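Local coordinates for oxidoreductase (PDB 7D5M), which binds NAD+ through a Rossmann fold and is probably an oxidoreductase related to inositol dehydrogenase, of the Gfo/Idh/MocA family, at residues Q10-A15 with M342-T347; A155-G160 with A280-W285. One frame throughout, in Å; residues are numbered along the deposited sequence.

Contact 1 (Q10-A15 with M342-T347); sequences QPIRWA and MAMDAT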
ATOM      1  N   GLN A  10      32.854  14.568 -26.988  1.00 15.59           N
ATOM      2  CA  GLN A  10      33.484  15.150 -25.777  1.00 16.30           C
ATOM      3  C   GLN A  10      32.406  15.753 -24.889  1.00 14.19           C
ATOM      4  O   GLN A  10      31.407  16.262 -25.392  1.00 13.33           O
ATOM      5  CB  GLN A  10      34.471  16.263 -26.127  1.00 18.48           C
ATOM      6  CG  GLN A  10      35.625  15.804 -27.006  1.00 21.59           C
ATOM      7  CD  GLN A  10      36.600  14.889 -26.308  1.00 24.25           C
ATOM      8  OE1 GLN A  10      36.703  14.850 -25.083  1.00 26.79           O
ATOM      9  NE2 GLN A  10      37.337  14.129 -27.103  1.00 28.07           N
ATOM     10  N   PRO A  11      32.608  15.762 -23.557  1.00 14.25           N
ATOM     11  CA  PRO A  11      31.666  16.419 -22.655  1.00 13.62           C
ATOM     12  C   PRO A  11      31.545  17.907 -22.994  1.00 13.47           C
ATOM     13  O   PRO A  11      32.558  18.542 -23.316  1.00 13.81           O
ATOM     14  CB  PRO A  11      32.282  16.209 -21.264  1.00 13.67           C
ATOM     15  CG  PRO A  11      33.145  14.982 -21.441  1.00 14.30           C
ATOM     16  CD  PRO A  11      33.728  15.152 -22.825  1.00 13.95           C
ATOM     17  N   ILE A  12      30.320  18.421 -22.940  1.00 12.83           N
ATOM     18  CA  ILE A  12      30.031  19.872 -23.124  1.00 12.57           C
ATOM     19  C   ILE A  12      30.800  20.634 -22.035  1.00 12.14           C
ATOM     20  O   ILE A  12      30.661  20.294 -20.838  1.00 11.86           O
ATOM     21  CB  ILE A  12      28.519  20.164 -23.055  1.00 12.95           C
ATOM     22  CG1 ILE A  12      27.681  19.366 -24.067  1.00 14.11           C
ATOM     23  CG2 ILE A  12      28.261  21.662 -23.168  1.00 13.01           C
ATOM     24  CD1 ILE A  12      27.964  19.656 -25.513  1.00 14.78           C
ATOM     25  N   ARG A  13      31.573  21.647 -22.409  1.00 11.79           N
ATOM     26  CA  ARG A  13      32.275  22.505 -21.423  1.00 11.88           C
ATOM     27  C   ARG A  13      31.215  23.363 -20.721  1.00 11.60           C
ATOM     28  O   ARG A  13      30.440  24.054 -21.419  1.00 11.54           O
ATOM     29  CB  ARG A  13      33.378  23.310 -22.116  1.00 12.53           C
ATOM     30  CG  ARG A  13      34.467  22.436 -22.724  1.00 13.72           C
ATOM     31  CD  ARG A  13      35.615  23.247 -23.298  1.00 14.65           C
ATOM     32  NE  ARG A  13      35.203  24.249 -24.271  1.00 15.20           N
ATOM     33  CZ  ARG A  13      35.090  24.066 -25.589  1.00 16.37           C
ATOM     34  NH1 ARG A  13      35.338  22.891 -26.141  1.00 17.59           N
ATOM     35  NH2 ARG A  13      34.707  25.067 -26.355  1.00 17.63           N
ATOM     36  N   TRP A  14      31.164  23.297 -19.395  1.00 11.09           N
ATOM     37  CA  TRP A  14      29.957  23.676 -18.620  1.00 10.91           C
ATOM     38  C   TRP A  14      30.293  24.513 -17.386  1.00 10.69           C
ATOM     39  O   TRP A  14      31.331  24.295 -16.733  1.00 10.94           O
ATOM     40  CB  TRP A  14      29.200  22.389 -18.278  1.00 10.87           C
ATOM     41  CG  TRP A  14      27.908  22.538 -17.540  1.00 10.85           C
ATOM     42  CD1 TRP A  14      26.763  23.160 -17.953  1.00 11.00           C
ATOM     43  CD2 TRP A  14      27.603  21.927 -16.275  1.00 10.14           C
ATOM     44  NE1 TRP A  14      25.782  23.011 -17.003  1.00 11.02           N
ATOM     45  CE2 TRP A  14      26.271  22.253 -15.966  1.00 10.55           C
ATOM     46  CE3 TRP A  14      28.344  21.163 -15.365  1.00 10.56           C
ATOM     47  CZ2 TRP A  14      25.669  21.839 -14.774  1.00 10.38           C
ATOM     48  CZ3 TRP A  14      27.746  20.748 -14.195  1.00  9.99           C
ATOM     49  CH2 TRP A  14      26.425  21.079 -13.912  1.00  9.96           C
ATOM     50  N   ALA A  15      29.380  25.424 -17.056  1.00 10.59           N
ATOM     51  CA  ALA A  15      29.395  26.253 -15.840  1.00 11.01           C
ATOM     52  C   ALA A  15      28.026  26.192 -15.165  1.00 11.41           C
ATOM     53  O   ALA A  15      27.000  25.905 -15.833  1.00 10.34           O
ATOM     54  CB  ALA A  15      29.746  27.673 -16.186  1.00 11.26           C
ATOM     55  N   MET A 342      23.140  15.952 -25.826  1.00 13.24           N
ATOM     56  CA  MET A 342      22.995  15.492 -27.237  1.00 13.94           C
ATOM     57  C   MET A 342      22.413  16.619 -28.103  1.00 13.99           C
ATOM     58  O   MET A 342      22.876  16.780 -29.250  1.00 13.75           O
ATOM     59  CB  MET A 342      22.106  14.254 -27.332  1.00 14.08           C
ATOM     60  CG  MET A 342      22.774  13.029 -26.750  1.00 14.70           C
ATOM     61  SD  MET A 342      21.729  11.563 -26.850  1.00 15.47           S
ATOM     62  CE  MET A 342      21.946  11.108 -28.569  1.00 17.20           C
ATOM     63  N   ALA A 343      21.435  17.374 -27.592  1.00 13.75           N
ATOM     64  CA  ALA A 343      20.754  18.453 -28.345  1.00 13.80           C
ATOM     65  C   ALA A 343      21.747  19.588 -28.610  1.00 13.83           C
ATOM     66  O   ALA A 343      21.778  20.124 -29.742  1.00 13.88           O
ATOM     67  CB  ALA A 343      19.540  18.938 -27.582  1.00 14.14           C
ATOM     68  N   MET A 344      22.537  19.953 -27.603  1.00 13.36           N
ATOM     69  CA  MET A 344      23.537  21.041 -27.704  1.00 13.96           C
ATOM     70  C   MET A 344      24.593  20.640 -28.739  1.00 14.70           C
ATOM     71  O   MET A 344      24.894  21.455 -29.649  1.00 14.34           O
ATOM     72  CB  MET A 344      24.190  21.296 -26.348  1.00 13.68           C
ATOM     73  CG  MET A 344      23.219  21.885 -25.352  1.00 13.93           C
ATOM     74  SD  MET A 344      23.946  21.987 -23.714  1.00 13.54           S
ATOM     75  CE  MET A 344      22.515  22.518 -22.771  1.00 14.04           C
ATOM     76  N   ASP A 345      25.114  19.423 -28.621  1.00 14.12           N
ATOM     77  CA  ASP A 345      26.148  18.880 -29.541  1.00 14.56           C
ATOM     78  C   ASP A 345      25.568  18.791 -30.958  1.00 14.89           C
ATOM     79  O   ASP A 345      26.283  19.217 -31.895  1.00 16.35           O
ATOM     80  CB  ASP A 345      26.659  17.521 -29.063  1.00 14.40           C
ATOM     81  CG  ASP A 345      27.643  16.898 -30.035  1.00 15.00           C
ATOM     82  OD1 ASP A 345      28.776  17.396 -30.113  1.00 15.30           O
ATOM     83  OD2 ASP A 345      27.239  15.954 -30.724  1.00 16.04           O
ATOM     84  N   ALA A 346      24.338  18.290 -31.106  1.00 15.31           N
ATOM     85  CA  ALA A 346      23.636  18.144 -32.407  1.00 16.24           C
ATOM     86  C   ALA A 346      23.467  19.526 -33.047  1.00 17.99           C
ATOM     87  O   ALA A 346      23.568  19.622 -34.297  1.00 19.01           O
ATOM     88  CB  ALA A 346      22.310  17.448 -32.251  1.00 16.59           C
ATOM     89  N   THR A 347      23.213  20.561 -32.237  1.00 17.36           N
ATOM     90  CA  THR A 347      23.009  21.945 -32.737  1.00 18.02           C
ATOM     91  C   THR A 347      24.333  22.414 -33.352  1.00 19.54           C
ATOM     92  O   THR A 347      24.319  22.900 -34.509  1.00 19.03           O
ATOM     93  CB  THR A 347      22.471  22.871 -31.635  1.00 17.31           C
ATOM     94  OG1 THR A 347      21.187  22.398 -31.222  1.00 16.55           O
ATOM     95  CG2 THR A 347      22.348  24.310 -32.088  1.00 17.60           C
TER
HETATM   96  O   HOH W   1      31.290  16.652 -28.659  1.00 25.83           O
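A water joins D345 to the chain just ahead of I12: it donates to OD1 of D345 at 3.0 Å and accepts from the backbone N of Q10 at 3.1 Å. The other carboxylate oxygen of D345, OD2, forms a salt bridge with R349, one turn further along the helix. Acid therefore suits this partly exposed place, since the carboxylate accepts from the water that the Q10 N-H donates to and its charge is met by R349; the two partners probably steady its rotation.

The apolar half of the contact lies deeper. I12 stands at the start of strand 12-16, the first strand of the Rossmann sheet that carries NAD+, and its side chain meets helix 329-349, which belongs to the C-terminal family region but packs back onto this sheet. Isoleucine fits this buried place because it is branched and wholly apolar: it touches F39 of the neighbouring strand and still reaches the helix. CG1 lies beside the backbone N, and chi2 (-64°) then turns the CD1 methyl to the helix, 4.2 Å from CB of M344, while CD1 also lies 4.3 Å from CB of D345. The methyl thus sits against the bases of two consecutive helical side chains. M344 crosses I12 obliquely, and its extended, flexible thioether chain leads onward to F39, H110 and V112, filling the space between helix and sheet.

Contact 2 (A155-G160 with A280-W285); sequences AMIADG and ASLEWW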
ATOM      1  N   ALA A 155       2.879   6.885 -24.332  1.00 13.72           N
ATOM      2  CA  ALA A 155       2.757   5.888 -25.417  1.00 13.63           C
ATOM      3  C   ALA A 155       1.422   5.154 -25.282  1.00 14.33           C
ATOM      4  O   ALA A 155       0.775   4.890 -26.316  1.00 14.39           O
ATOM      5  CB  ALA A 155       3.925   4.940 -25.389  1.00 13.78           C
ATOM      6  N   MET A 156       1.019   4.818 -24.049  1.00 13.72           N
ATOM      7  CA  MET A 156      -0.255   4.087 -23.819  1.00 14.14           C
ATOM      8  C   MET A 156      -1.424   4.969 -24.262  1.00 13.77           C
ATOM      9  O   MET A 156      -2.360   4.458 -24.909  1.00 14.68           O
ATOM     10  CB  MET A 156      -0.414   3.712 -22.343  1.00 14.56           C
ATOM     11  CG  MET A 156       0.550   2.645 -21.900  1.00 14.74           C
ATOM     12  SD  MET A 156       0.532   2.518 -20.109  1.00 16.45           S
ATOM     13  CE  MET A 156      -1.041   1.695 -19.850  1.00 17.73           C
ATOM     14  N   ILE A 157      -1.380   6.247 -23.913  1.00 13.84           N
ATOM     15  CA  ILE A 157      -2.458   7.223 -24.234  1.00 14.21           C
ATOM     16  C   ILE A 157      -2.535   7.354 -25.759  1.00 15.39           C
ATOM     17  O   ILE A 157      -3.660   7.275 -26.299  1.00 14.49           O
ATOM     18  CB  ILE A 157      -2.217   8.562 -23.515  1.00 13.99           C
ATOM     19  CG1 ILE A 157      -2.424   8.402 -22.002  1.00 13.91           C
ATOM     20  CG2 ILE A 157      -3.103   9.661 -24.085  1.00 14.20           C
ATOM     21  CD1 ILE A 157      -1.909   9.551 -21.169  1.00 13.66           C
ATOM     22  N   ALA A 158      -1.389   7.537 -26.421  1.00 16.10           N
ATOM     23  CA  ALA A 158      -1.301   7.719 -27.892  1.00 17.43           C
ATOM     24  C   ALA A 158      -1.843   6.489 -28.631  1.00 18.60           C
ATOM     25  O   ALA A 158      -2.401   6.677 -29.733  1.00 19.09           O
ATOM     26  CB  ALA A 158       0.114   8.035 -28.293  1.00 17.25           C
ATOM     27  N   ASP A 159      -1.712   5.292 -28.058  1.00 19.30           N
ATOM     28  CA  ASP A 159      -2.157   4.007 -28.655  1.00 21.13           C
ATOM     29  C   ASP A 159      -3.623   3.711 -28.290  1.00 20.09           C
ATOM     30  O   ASP A 159      -4.101   2.631 -28.655  1.00 20.96           O
ATOM     31  CB  ASP A 159      -1.248   2.861 -28.211  1.00 24.60           C
ATOM     32  CG  ASP A 159      -1.182   1.685 -29.174  1.00 29.16           C
ATOM     33  OD1 ASP A 159      -1.638   1.825 -30.332  1.00 35.18           O
ATOM     34  OD2 ASP A 159      -0.672   0.632 -28.752  1.00 36.75           O
ATOM     35  N   GLY A 160      -4.301   4.608 -27.572  1.00 18.58           N
ATOM     36  CA  GLY A 160      -5.740   4.499 -27.254  1.00 18.57           C
ATOM     37  C   GLY A 160      -6.038   3.554 -26.099  1.00 17.75           C
ATOM     38  O   GLY A 160      -7.226   3.160 -25.950  1.00 17.41           O
ATOM     39  N   ALA A 280     -10.116   3.267 -19.324  1.00 12.51           N
ATOM     40  CA  ALA A 280      -9.096   2.947 -18.308  1.00 11.93           C
ATOM     41  C   ALA A 280      -8.487   4.237 -17.773  1.00 11.43           C
ATOM     42  O   ALA A 280      -8.589   5.270 -18.448  1.00 10.96           O
ATOM     43  CB  ALA A 280      -8.037   2.046 -18.910  1.00 12.30           C
ATOM     44  N   SER A 281      -7.853   4.148 -16.607  1.00 10.83           N
ATOM     45  CA  SER A 281      -7.047   5.234 -16.006  1.00 10.77           C
ATOM     46  C   SER A 281      -5.600   4.773 -15.840  1.00 11.05           C
ATOM     47  O   SER A 281      -5.347   3.569 -15.742  1.00 10.68           O
ATOM     48  CB  SER A 281      -7.614   5.679 -14.688  1.00 10.70           C
ATOM     49  OG  SER A 281      -8.933   6.179 -14.840  1.00 10.47           O
ATOM     50  N   LEU A 282      -4.668   5.717 -15.836  1.00 11.19           N
ATOM     51  CA  LEU A 282      -3.316   5.447 -15.313  1.00 11.42           C
ATOM     52  C   LEU A 282      -3.024   6.474 -14.226  1.00 11.09           C
ATOM     53  O   LEU A 282      -3.608   7.572 -14.239  1.00 10.62           O
ATOM     54  CB  LEU A 282      -2.270   5.419 -16.432  1.00 12.93           C
ATOM     55  CG  LEU A 282      -2.162   6.629 -17.340  1.00 13.69           C
ATOM     56  CD1 LEU A 282      -1.391   7.758 -16.678  1.00 14.20           C
ATOM     57  CD2 LEU A 282      -1.484   6.229 -18.643  1.00 13.49           C
ATOM     58  N   GLU A 283      -2.145   6.125 -13.296  1.00 10.80           N
ATOM     59  CA  GLU A 283      -1.797   7.043 -12.190  1.00 10.74           C
ATOM     60  C   GLU A 283      -0.349   6.820 -11.767  1.00 10.41           C
ATOM     61  O   GLU A 283       0.062   5.672 -11.590  1.00 10.32           O
ATOM     62  CB  GLU A 283      -2.750   6.887 -11.012  1.00 11.40           C
ATOM     63  CG  GLU A 283      -2.487   7.908  -9.911  1.00 12.06           C
ATOM     64  CD  GLU A 283      -3.518   7.931  -8.795  1.00 13.06           C
ATOM     65  OE1 GLU A 283      -4.660   7.515  -9.040  1.00 13.81           O
ATOM     66  OE2 GLU A 283      -3.167   8.375  -7.678  1.00 13.81           O
ATOM     67  N   TRP A 284       0.368   7.921 -11.594  1.00 10.16           N
ATOM     68  CA  TRP A 284       1.808   7.930 -11.244  1.00 10.16           C
ATOM     69  C   TRP A 284       2.005   8.849 -10.046  1.00 10.44           C
ATOM     70  O   TRP A 284       1.359   9.896  -9.996  1.00 10.40           O
ATOM     71  CB  TRP A 284       2.632   8.378 -12.450  1.00 10.04           C
ATOM     72  CG  TRP A 284       4.115   8.322 -12.247  1.00  9.74           C
ATOM     73  CD1 TRP A 284       4.922   7.237 -12.408  1.00  9.61           C
ATOM     74  CD2 TRP A 284       4.977   9.414 -11.875  1.00  9.70           C
ATOM     75  NE1 TRP A 284       6.222   7.571 -12.143  1.00  9.68           N
ATOM     76  CE2 TRP A 284       6.292   8.899 -11.831  1.00  9.64           C
ATOM     77  CE3 TRP A 284       4.777  10.762 -11.543  1.00 10.00           C
ATOM     78  CZ2 TRP A 284       7.393   9.682 -11.480  1.00 10.24           C
ATOM     79  CZ3 TRP A 284       5.868  11.539 -11.216  1.00 10.02           C
ATOM     80  CH2 TRP A 284       7.160  11.011 -11.195  1.00 10.21           C
ATOM     81  N   TRP A 285       2.893   8.449  -9.143  1.00 10.60           N
ATOM     82  CA  TRP A 285       3.182   9.122  -7.857  1.00 11.09           C
ATOM     83  C   TRP A 285       4.703   9.258  -7.740  1.00 10.54           C
ATOM     84  O   TRP A 285       5.395   8.229  -7.828  1.00 10.28           O
ATOM     85  CB  TRP A 285       2.569   8.281  -6.738  1.00 11.56           C
ATOM     86  CG  TRP A 285       2.845   8.755  -5.351  1.00 12.64           C
ATOM     87  CD1 TRP A 285       3.233   9.998  -4.945  1.00 12.95           C
ATOM     88  CD2 TRP A 285       2.688   7.975  -4.158  1.00 13.64           C
ATOM     89  NE1 TRP A 285       3.336  10.040  -3.582  1.00 13.22           N
ATOM     90  CE2 TRP A 285       3.011   8.816  -3.067  1.00 13.83           C
ATOM     91  CE3 TRP A 285       2.299   6.659  -3.908  1.00 14.55           C
ATOM     92  CZ2 TRP A 285       2.977   8.366  -1.747  1.00 14.79           C
ATOM     93  CZ3 TRP A 285       2.270   6.215  -2.604  1.00 15.52           C
ATOM     94  CH2 TRP A 285       2.602   7.057  -1.542  1.00 15.15           C
TER
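L282, which gives up the largest share of the surface buried here, projects from strand 280-285 toward the last turn of helix 148-158 and meets both I157 and M156. One branch does the touching: its CD2 methyl lies 4.1 Å from CG1 of I157 and 4.2 Å from CD1 of the same residue, so the leucine methyl abuts the longer isoleucine branch. The two side chains cross at about a right angle. L282 holds its CG between the backbone N and the carbonyl carbon (chi1 55°), a less common choice for leucine.

I157 reaches the strand by length more than by direction. Its CB leaves the helix at the flank, and the extended CG1-CD1 arm (chi2 166°) brings the end of the side chain closer. The side chain also touches V275, L162, L218 and M217, a setting that a branched, wholly apolar residue suits. M156 comes more directly from the helix, and its SD lies 4.5 Å from CD2 of L282, a looser approach; the flexible thioether also reaches F294 on the next strand. With backbones 9.1 Å apart between CA of I157 and CA of L282, three sizeable apolar side chains are enough to span the gap.

Beyond I157 the helix ends in a Schellman motif: the N-H of G160, at positive phi, bonds to O of I157, N to O 3.0 Å, and a residue without CB adopts that backbone easily. On the strand, S281 bonds through OG to O of A265 of a neighbouring subunit. A helix packed on a large mixed beta sheet, with the sheet also meeting another subunit, is characteristic of the C-terminal alpha/beta domain of Gfo/Idh/MocA oxidoreductases.

Overall arrangement
The two contacts lie in different parts of a two-domain fold, their centres 33 Å apart and their nearest atoms about 19 Å apart, without touching. Contact 1 joins the parallel five-stranded Rossmann sheet to helix 329-349, whereas contact 2 sets helix 148-158 on the nine-stranded mixed sheet. Along the chain contact 2 is nested within the loop closed by contact 1: the polypeptide begins in the nucleotide-binding sheet, builds most of the second sheet, returns through helix 329-349 to the Rossmann sheet, and adds a last edge strand, 387-388. One contact therefore links the late part of the chain to the coenzyme-binding fold, while the other belongs to the internal packing of the C-terminal domain.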